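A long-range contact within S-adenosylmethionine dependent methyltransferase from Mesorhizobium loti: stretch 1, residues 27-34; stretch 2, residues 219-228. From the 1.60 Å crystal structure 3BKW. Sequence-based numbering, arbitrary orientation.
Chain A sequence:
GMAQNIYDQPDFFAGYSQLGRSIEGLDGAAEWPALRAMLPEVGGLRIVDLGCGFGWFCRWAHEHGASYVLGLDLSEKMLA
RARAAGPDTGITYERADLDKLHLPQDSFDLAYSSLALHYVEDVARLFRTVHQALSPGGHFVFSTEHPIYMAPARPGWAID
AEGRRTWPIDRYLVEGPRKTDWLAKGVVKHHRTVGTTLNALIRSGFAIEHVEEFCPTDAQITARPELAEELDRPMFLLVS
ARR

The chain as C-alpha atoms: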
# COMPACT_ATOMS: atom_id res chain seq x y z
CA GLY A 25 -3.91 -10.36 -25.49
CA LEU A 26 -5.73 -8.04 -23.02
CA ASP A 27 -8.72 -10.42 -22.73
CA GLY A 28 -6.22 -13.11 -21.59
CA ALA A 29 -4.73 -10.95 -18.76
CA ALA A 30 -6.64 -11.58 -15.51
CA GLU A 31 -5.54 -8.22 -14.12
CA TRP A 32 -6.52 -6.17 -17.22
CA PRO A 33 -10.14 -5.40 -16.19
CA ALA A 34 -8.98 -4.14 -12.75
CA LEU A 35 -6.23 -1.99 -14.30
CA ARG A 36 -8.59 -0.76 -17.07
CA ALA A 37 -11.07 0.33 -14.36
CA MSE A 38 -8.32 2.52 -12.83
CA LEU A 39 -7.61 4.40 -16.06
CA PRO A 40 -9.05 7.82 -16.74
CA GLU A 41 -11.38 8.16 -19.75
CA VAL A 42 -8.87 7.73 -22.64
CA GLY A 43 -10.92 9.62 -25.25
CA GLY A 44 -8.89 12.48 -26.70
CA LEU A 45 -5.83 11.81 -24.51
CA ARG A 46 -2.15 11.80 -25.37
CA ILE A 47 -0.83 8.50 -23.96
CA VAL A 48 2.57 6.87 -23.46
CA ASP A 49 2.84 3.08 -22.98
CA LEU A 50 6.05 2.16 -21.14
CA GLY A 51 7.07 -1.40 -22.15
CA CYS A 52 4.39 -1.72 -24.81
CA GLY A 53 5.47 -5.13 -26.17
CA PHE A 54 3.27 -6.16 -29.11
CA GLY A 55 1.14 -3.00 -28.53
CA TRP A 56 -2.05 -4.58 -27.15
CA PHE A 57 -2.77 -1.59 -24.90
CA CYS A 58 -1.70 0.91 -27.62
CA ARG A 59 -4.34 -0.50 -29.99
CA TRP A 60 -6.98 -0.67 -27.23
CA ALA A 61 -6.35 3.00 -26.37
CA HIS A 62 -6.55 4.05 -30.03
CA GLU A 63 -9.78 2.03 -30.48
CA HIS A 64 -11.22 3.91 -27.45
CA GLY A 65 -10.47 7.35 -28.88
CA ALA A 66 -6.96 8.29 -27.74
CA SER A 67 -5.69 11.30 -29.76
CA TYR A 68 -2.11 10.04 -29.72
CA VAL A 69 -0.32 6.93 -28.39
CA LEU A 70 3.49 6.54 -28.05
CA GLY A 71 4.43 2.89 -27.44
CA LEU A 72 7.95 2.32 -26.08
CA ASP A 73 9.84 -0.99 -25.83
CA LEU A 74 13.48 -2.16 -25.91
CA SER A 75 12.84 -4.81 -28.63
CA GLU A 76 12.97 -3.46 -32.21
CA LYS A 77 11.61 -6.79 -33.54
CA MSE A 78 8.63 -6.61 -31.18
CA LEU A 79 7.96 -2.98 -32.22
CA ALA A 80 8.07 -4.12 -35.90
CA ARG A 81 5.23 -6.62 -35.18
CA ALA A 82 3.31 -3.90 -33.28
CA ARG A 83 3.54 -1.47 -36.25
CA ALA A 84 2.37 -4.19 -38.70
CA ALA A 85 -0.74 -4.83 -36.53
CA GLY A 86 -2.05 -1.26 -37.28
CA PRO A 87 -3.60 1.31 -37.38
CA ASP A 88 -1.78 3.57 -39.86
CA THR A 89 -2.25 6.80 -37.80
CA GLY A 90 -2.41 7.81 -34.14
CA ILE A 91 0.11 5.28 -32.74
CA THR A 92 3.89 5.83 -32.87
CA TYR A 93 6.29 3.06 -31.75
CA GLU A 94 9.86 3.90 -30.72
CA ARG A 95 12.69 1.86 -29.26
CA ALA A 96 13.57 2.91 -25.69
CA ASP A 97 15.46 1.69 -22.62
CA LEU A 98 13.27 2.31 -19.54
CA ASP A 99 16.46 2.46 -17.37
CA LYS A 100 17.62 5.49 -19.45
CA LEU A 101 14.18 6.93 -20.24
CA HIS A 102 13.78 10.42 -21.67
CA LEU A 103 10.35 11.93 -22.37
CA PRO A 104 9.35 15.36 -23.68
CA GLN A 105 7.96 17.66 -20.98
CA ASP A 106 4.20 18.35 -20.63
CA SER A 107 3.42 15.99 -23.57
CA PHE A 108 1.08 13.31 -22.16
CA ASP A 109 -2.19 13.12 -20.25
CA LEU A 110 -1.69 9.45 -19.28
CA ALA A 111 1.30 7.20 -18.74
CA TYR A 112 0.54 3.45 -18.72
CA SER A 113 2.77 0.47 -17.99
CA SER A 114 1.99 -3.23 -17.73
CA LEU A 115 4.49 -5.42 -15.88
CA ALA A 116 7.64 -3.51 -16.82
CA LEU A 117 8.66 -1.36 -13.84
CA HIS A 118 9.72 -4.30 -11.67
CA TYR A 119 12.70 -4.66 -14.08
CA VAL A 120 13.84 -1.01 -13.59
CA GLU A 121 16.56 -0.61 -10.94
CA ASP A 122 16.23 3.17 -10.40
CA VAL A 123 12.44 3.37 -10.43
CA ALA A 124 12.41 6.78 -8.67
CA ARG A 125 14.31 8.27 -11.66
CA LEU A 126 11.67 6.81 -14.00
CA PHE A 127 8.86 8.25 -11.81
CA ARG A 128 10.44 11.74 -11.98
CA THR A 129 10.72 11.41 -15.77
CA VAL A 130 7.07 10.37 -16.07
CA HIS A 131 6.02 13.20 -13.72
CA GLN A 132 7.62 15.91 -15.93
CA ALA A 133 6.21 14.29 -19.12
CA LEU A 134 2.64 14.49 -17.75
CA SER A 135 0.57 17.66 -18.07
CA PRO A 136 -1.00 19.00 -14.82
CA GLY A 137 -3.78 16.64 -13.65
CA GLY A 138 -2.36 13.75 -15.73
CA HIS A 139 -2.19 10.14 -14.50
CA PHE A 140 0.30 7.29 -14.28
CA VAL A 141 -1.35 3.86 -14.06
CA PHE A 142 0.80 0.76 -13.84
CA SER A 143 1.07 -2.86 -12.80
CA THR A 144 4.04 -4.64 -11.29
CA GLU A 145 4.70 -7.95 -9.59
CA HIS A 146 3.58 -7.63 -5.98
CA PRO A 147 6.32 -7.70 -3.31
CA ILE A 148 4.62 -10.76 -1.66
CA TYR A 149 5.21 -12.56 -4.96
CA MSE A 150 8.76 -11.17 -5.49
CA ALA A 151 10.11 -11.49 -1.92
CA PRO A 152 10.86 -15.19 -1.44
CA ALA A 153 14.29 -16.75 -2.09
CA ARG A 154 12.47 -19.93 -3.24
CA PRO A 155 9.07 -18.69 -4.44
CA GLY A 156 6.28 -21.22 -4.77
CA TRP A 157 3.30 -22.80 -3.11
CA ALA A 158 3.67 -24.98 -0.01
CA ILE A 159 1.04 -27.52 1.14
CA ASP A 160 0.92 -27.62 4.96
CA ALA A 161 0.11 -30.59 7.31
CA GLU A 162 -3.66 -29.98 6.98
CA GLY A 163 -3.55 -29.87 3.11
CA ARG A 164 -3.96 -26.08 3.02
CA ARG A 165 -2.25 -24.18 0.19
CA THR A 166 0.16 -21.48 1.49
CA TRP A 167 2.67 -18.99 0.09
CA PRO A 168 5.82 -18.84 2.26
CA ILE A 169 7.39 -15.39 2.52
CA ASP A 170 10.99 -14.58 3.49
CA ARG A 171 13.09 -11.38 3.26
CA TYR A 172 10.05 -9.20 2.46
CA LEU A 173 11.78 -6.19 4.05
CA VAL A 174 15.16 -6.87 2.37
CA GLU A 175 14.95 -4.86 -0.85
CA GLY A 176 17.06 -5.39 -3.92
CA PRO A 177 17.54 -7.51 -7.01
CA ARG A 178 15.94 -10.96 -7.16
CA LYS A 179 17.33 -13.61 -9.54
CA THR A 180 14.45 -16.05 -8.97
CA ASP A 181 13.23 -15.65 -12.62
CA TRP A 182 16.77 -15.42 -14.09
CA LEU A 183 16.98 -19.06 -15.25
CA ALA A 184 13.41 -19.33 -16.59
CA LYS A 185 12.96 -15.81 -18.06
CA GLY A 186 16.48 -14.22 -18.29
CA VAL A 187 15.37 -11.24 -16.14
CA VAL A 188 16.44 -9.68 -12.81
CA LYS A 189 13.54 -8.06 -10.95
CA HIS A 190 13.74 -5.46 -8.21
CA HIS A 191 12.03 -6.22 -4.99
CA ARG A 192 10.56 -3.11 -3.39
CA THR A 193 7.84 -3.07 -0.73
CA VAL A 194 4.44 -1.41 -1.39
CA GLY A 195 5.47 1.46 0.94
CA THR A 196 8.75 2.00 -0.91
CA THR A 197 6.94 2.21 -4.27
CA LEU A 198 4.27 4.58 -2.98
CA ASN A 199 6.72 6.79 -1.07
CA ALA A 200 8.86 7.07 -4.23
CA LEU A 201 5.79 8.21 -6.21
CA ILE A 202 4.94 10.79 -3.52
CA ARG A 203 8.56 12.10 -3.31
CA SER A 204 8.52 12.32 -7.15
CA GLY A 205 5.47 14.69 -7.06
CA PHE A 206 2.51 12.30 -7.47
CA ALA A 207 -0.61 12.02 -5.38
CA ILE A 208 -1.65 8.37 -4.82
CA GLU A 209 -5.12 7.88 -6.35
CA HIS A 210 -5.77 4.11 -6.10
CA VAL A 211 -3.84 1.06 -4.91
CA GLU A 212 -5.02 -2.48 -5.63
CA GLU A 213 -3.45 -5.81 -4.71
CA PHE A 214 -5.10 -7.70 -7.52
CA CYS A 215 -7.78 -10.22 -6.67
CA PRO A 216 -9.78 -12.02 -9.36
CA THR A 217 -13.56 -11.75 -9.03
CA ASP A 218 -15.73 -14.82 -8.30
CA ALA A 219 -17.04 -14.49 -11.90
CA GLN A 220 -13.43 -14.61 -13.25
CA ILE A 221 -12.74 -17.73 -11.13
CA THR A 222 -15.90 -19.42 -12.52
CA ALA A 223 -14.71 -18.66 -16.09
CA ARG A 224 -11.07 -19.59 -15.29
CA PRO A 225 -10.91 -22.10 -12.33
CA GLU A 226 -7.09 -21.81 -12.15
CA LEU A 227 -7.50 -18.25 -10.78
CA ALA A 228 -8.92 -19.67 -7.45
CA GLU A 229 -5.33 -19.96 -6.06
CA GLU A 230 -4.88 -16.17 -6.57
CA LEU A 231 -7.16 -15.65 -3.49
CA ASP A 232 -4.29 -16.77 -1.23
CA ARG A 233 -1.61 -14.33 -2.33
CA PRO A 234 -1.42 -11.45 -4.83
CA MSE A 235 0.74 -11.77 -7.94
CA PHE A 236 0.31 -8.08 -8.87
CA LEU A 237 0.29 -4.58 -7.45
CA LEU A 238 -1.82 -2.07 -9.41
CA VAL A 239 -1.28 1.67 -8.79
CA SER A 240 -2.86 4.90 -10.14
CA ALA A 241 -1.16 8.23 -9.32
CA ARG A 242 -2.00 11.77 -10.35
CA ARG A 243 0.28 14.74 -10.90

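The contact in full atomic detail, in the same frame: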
# COMPACT_ATOMS: atom_id res chain seq x y z
N ASP A 27 -7.65 -9.52 -23.22
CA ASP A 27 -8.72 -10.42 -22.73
C ASP A 27 -8.17 -11.69 -22.03
O ASP A 27 -8.92 -12.35 -21.30
CB ASP A 27 -9.70 -10.78 -23.86
CG ASP A 27 -10.44 -9.56 -24.42
OD1 ASP A 27 -10.80 -8.64 -23.64
OD2 ASP A 27 -10.67 -9.53 -25.65
N GLY A 28 -6.90 -12.02 -22.27
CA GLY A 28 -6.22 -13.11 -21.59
C GLY A 28 -5.60 -12.73 -20.24
O GLY A 28 -5.33 -13.62 -19.43
N ALA A 29 -5.36 -11.43 -20.01
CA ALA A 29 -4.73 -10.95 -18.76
C ALA A 29 -5.78 -10.77 -17.68
O ALA A 29 -6.64 -9.89 -17.79
CB ALA A 29 -3.99 -9.64 -18.99
N ALA A 30 -5.70 -11.60 -16.63
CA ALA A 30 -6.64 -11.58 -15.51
C ALA A 30 -6.75 -10.23 -14.84
O ALA A 30 -7.84 -9.84 -14.42
CB ALA A 30 -6.23 -12.62 -14.45
N GLU A 31 -5.61 -9.54 -14.74
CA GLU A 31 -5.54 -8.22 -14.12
C GLU A 31 -5.92 -7.03 -15.02
O GLU A 31 -5.99 -5.90 -14.51
CB GLU A 31 -4.16 -7.96 -13.49
CG GLU A 31 -2.99 -7.53 -14.39
CD GLU A 31 -2.47 -8.59 -15.37
OE1 GLU A 31 -2.97 -9.75 -15.40
OE2 GLU A 31 -1.52 -8.24 -16.11
N TRP A 32 -6.16 -7.26 -16.31
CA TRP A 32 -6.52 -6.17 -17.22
C TRP A 32 -7.80 -5.42 -16.83
O TRP A 32 -7.77 -4.20 -16.76
CB TRP A 32 -6.52 -6.59 -18.69
CG TRP A 32 -7.22 -5.64 -19.61
CD1 TRP A 32 -8.35 -5.89 -20.29
CD2 TRP A 32 -6.86 -4.28 -19.89
NE1 TRP A 32 -8.72 -4.79 -21.00
CE2 TRP A 32 -7.84 -3.78 -20.77
CE3 TRP A 32 -5.82 -3.43 -19.47
CZ2 TRP A 32 -7.79 -2.47 -21.28
CZ3 TRP A 32 -5.78 -2.11 -19.96
CH2 TRP A 32 -6.77 -1.65 -20.86
N PRO A 33 -8.93 -6.13 -16.59
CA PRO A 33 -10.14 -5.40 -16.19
C PRO A 33 -9.99 -4.48 -14.97
O PRO A 33 -10.51 -3.36 -14.99
CB PRO A 33 -11.14 -6.52 -15.93
CG PRO A 33 -10.68 -7.63 -16.81
CD PRO A 33 -9.20 -7.57 -16.76
N ALA A 34 -9.27 -4.94 -13.95
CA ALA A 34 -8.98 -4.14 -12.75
C ALA A 34 -8.13 -2.92 -13.07
O ALA A 34 -8.42 -1.83 -12.57
CB ALA A 34 -8.27 -4.98 -11.72
N ALA A 219 -16.68 -14.26 -10.49
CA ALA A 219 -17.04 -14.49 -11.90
C ALA A 219 -15.84 -14.88 -12.77
O ALA A 219 -15.96 -15.74 -13.64
CB ALA A 219 -17.76 -13.29 -12.49
N GLN A 220 -14.69 -14.25 -12.53
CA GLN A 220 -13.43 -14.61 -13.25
C GLN A 220 -12.98 -16.04 -12.90
O GLN A 220 -12.51 -16.77 -13.78
CB GLN A 220 -12.30 -13.63 -12.95
CG GLN A 220 -12.43 -12.32 -13.67
CD GLN A 220 -11.28 -11.40 -13.36
OE1 GLN A 220 -11.09 -11.00 -12.20
NE2 GLN A 220 -10.50 -11.06 -14.38
N ILE A 221 -13.11 -16.39 -11.62
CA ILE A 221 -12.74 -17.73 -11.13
C ILE A 221 -13.67 -18.80 -11.72
O ILE A 221 -13.21 -19.90 -12.02
CB ILE A 221 -12.72 -17.78 -9.57
CG1 ILE A 221 -11.61 -16.87 -9.03
CG2 ILE A 221 -12.49 -19.22 -9.06
CD1 ILE A 221 -11.67 -16.57 -7.54
N THR A 222 -14.95 -18.48 -11.90
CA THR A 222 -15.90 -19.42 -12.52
C THR A 222 -15.53 -19.67 -13.99
O THR A 222 -15.59 -20.81 -14.46
CB THR A 222 -17.36 -18.93 -12.37
OG1 THR A 222 -17.65 -18.78 -10.98
CG2 THR A 222 -18.36 -19.91 -13.01
N ALA A 223 -15.16 -18.60 -14.69
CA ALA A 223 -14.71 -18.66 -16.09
C ALA A 223 -13.34 -19.34 -16.25
O ALA A 223 -13.12 -20.07 -17.22
CB ALA A 223 -14.69 -17.26 -16.72
N ARG A 224 -12.43 -19.07 -15.30
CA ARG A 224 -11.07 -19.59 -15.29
C ARG A 224 -10.77 -20.16 -13.89
O ARG A 224 -10.23 -19.44 -13.04
CB ARG A 224 -10.09 -18.48 -15.63
CG ARG A 224 -10.20 -17.97 -17.07
CD ARG A 224 -9.15 -16.89 -17.34
NE ARG A 224 -7.80 -17.42 -17.10
CZ ARG A 224 -6.68 -16.69 -17.04
NH1 ARG A 224 -6.70 -15.36 -17.23
NH2 ARG A 224 -5.53 -17.31 -16.79
N PRO A 225 -11.15 -21.43 -13.62
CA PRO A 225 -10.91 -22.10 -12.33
C PRO A 225 -9.50 -21.99 -11.73
O PRO A 225 -9.36 -21.93 -10.50
CB PRO A 225 -11.23 -23.56 -12.64
CG PRO A 225 -12.27 -23.46 -13.70
CD PRO A 225 -11.91 -22.30 -14.54
N GLU A 226 -8.49 -21.94 -12.59
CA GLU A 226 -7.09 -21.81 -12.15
C GLU A 226 -6.80 -20.52 -11.37
O GLU A 226 -5.82 -20.47 -10.63
CB GLU A 226 -6.08 -21.98 -13.30
CG GLU A 226 -6.03 -20.89 -14.39
CD GLU A 226 -7.10 -21.02 -15.47
OE1 GLU A 226 -8.19 -21.59 -15.22
OE2 GLU A 226 -6.84 -20.53 -16.59
N LEU A 227 -7.64 -19.49 -11.54
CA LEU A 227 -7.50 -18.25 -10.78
C LEU A 227 -7.88 -18.37 -9.29
O LEU A 227 -7.56 -17.46 -8.52
CB LEU A 227 -8.34 -17.13 -11.41
CG LEU A 227 -7.98 -16.71 -12.84
CD1 LEU A 227 -9.00 -15.69 -13.34
CD2 LEU A 227 -6.56 -16.16 -12.91
N ALA A 228 -8.56 -19.45 -8.87
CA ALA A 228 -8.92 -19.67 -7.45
C ALA A 228 -7.71 -19.55 -6.49
O ALA A 228 -7.84 -18.96 -5.41
CB ALA A 228 -9.63 -21.03 -7.26
O HOH W 1 -3.72 -13.89 -16.55

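The contact is small, 202 Å² summed over both sides, and it centres on Ala30. This residue occupies the type I turn from Ala29 to Trp32, closed by Trp32 N to Ala29 O at 3.1 Å, and its CA lies 7.8 Å from the CA of Gln220, the nearest such pair across the stretches.

A direct hydrogen bond crosses the gap: Gln220 NE2 donates to Ala30 O at 2.9 Å with an N-H...O angle of 156°. The glutamine CB already points toward stretch 1, and chi1 of -76° (m) with chi2 of -180° (t) extends the chain so that the amide reaches the turn; chi3 is -63°. Its OE1 is hydrogen-bonded to a residue just outside the stretches, so both ends of the amide are engaged. Pro33 flanks the same group, its CG 4.2 Å from Gln220 NE2.

Arg224, the first residue to leave helical phi/psi after its helix (-132/85), also directs its CB toward stretch 1. Its chi1 to chi4 are m, t, p and -169°; the p turn at chi3 bends an otherwise extended chain. Arg224 NE is salt-bridged to Glu226 OE2 at 3.3 Å (N-H...O 163°), with a weak bond from NH2 to OE2 at 3.5 Å. That pairing leaves NH1 near stretch 1, 3.1 Å from Gly28 O. Water 1 accepts from Ala30 N at 3.0 Å and, weakly, from Arg224 NH1 at 3.4 Å, also linking the stretches.

The apolar part is the Ala30 methyl, whose CB lies 3.9 Å from Leu227 CD2 and also 3.9 Å from Arg224 NH1. The short side chain meets both neighbours on one side, while its backbone N and O serve the polar contacts. Leu227 is buried, and its m,t rotamer (-62°, 175°) places CD2 against that methyl.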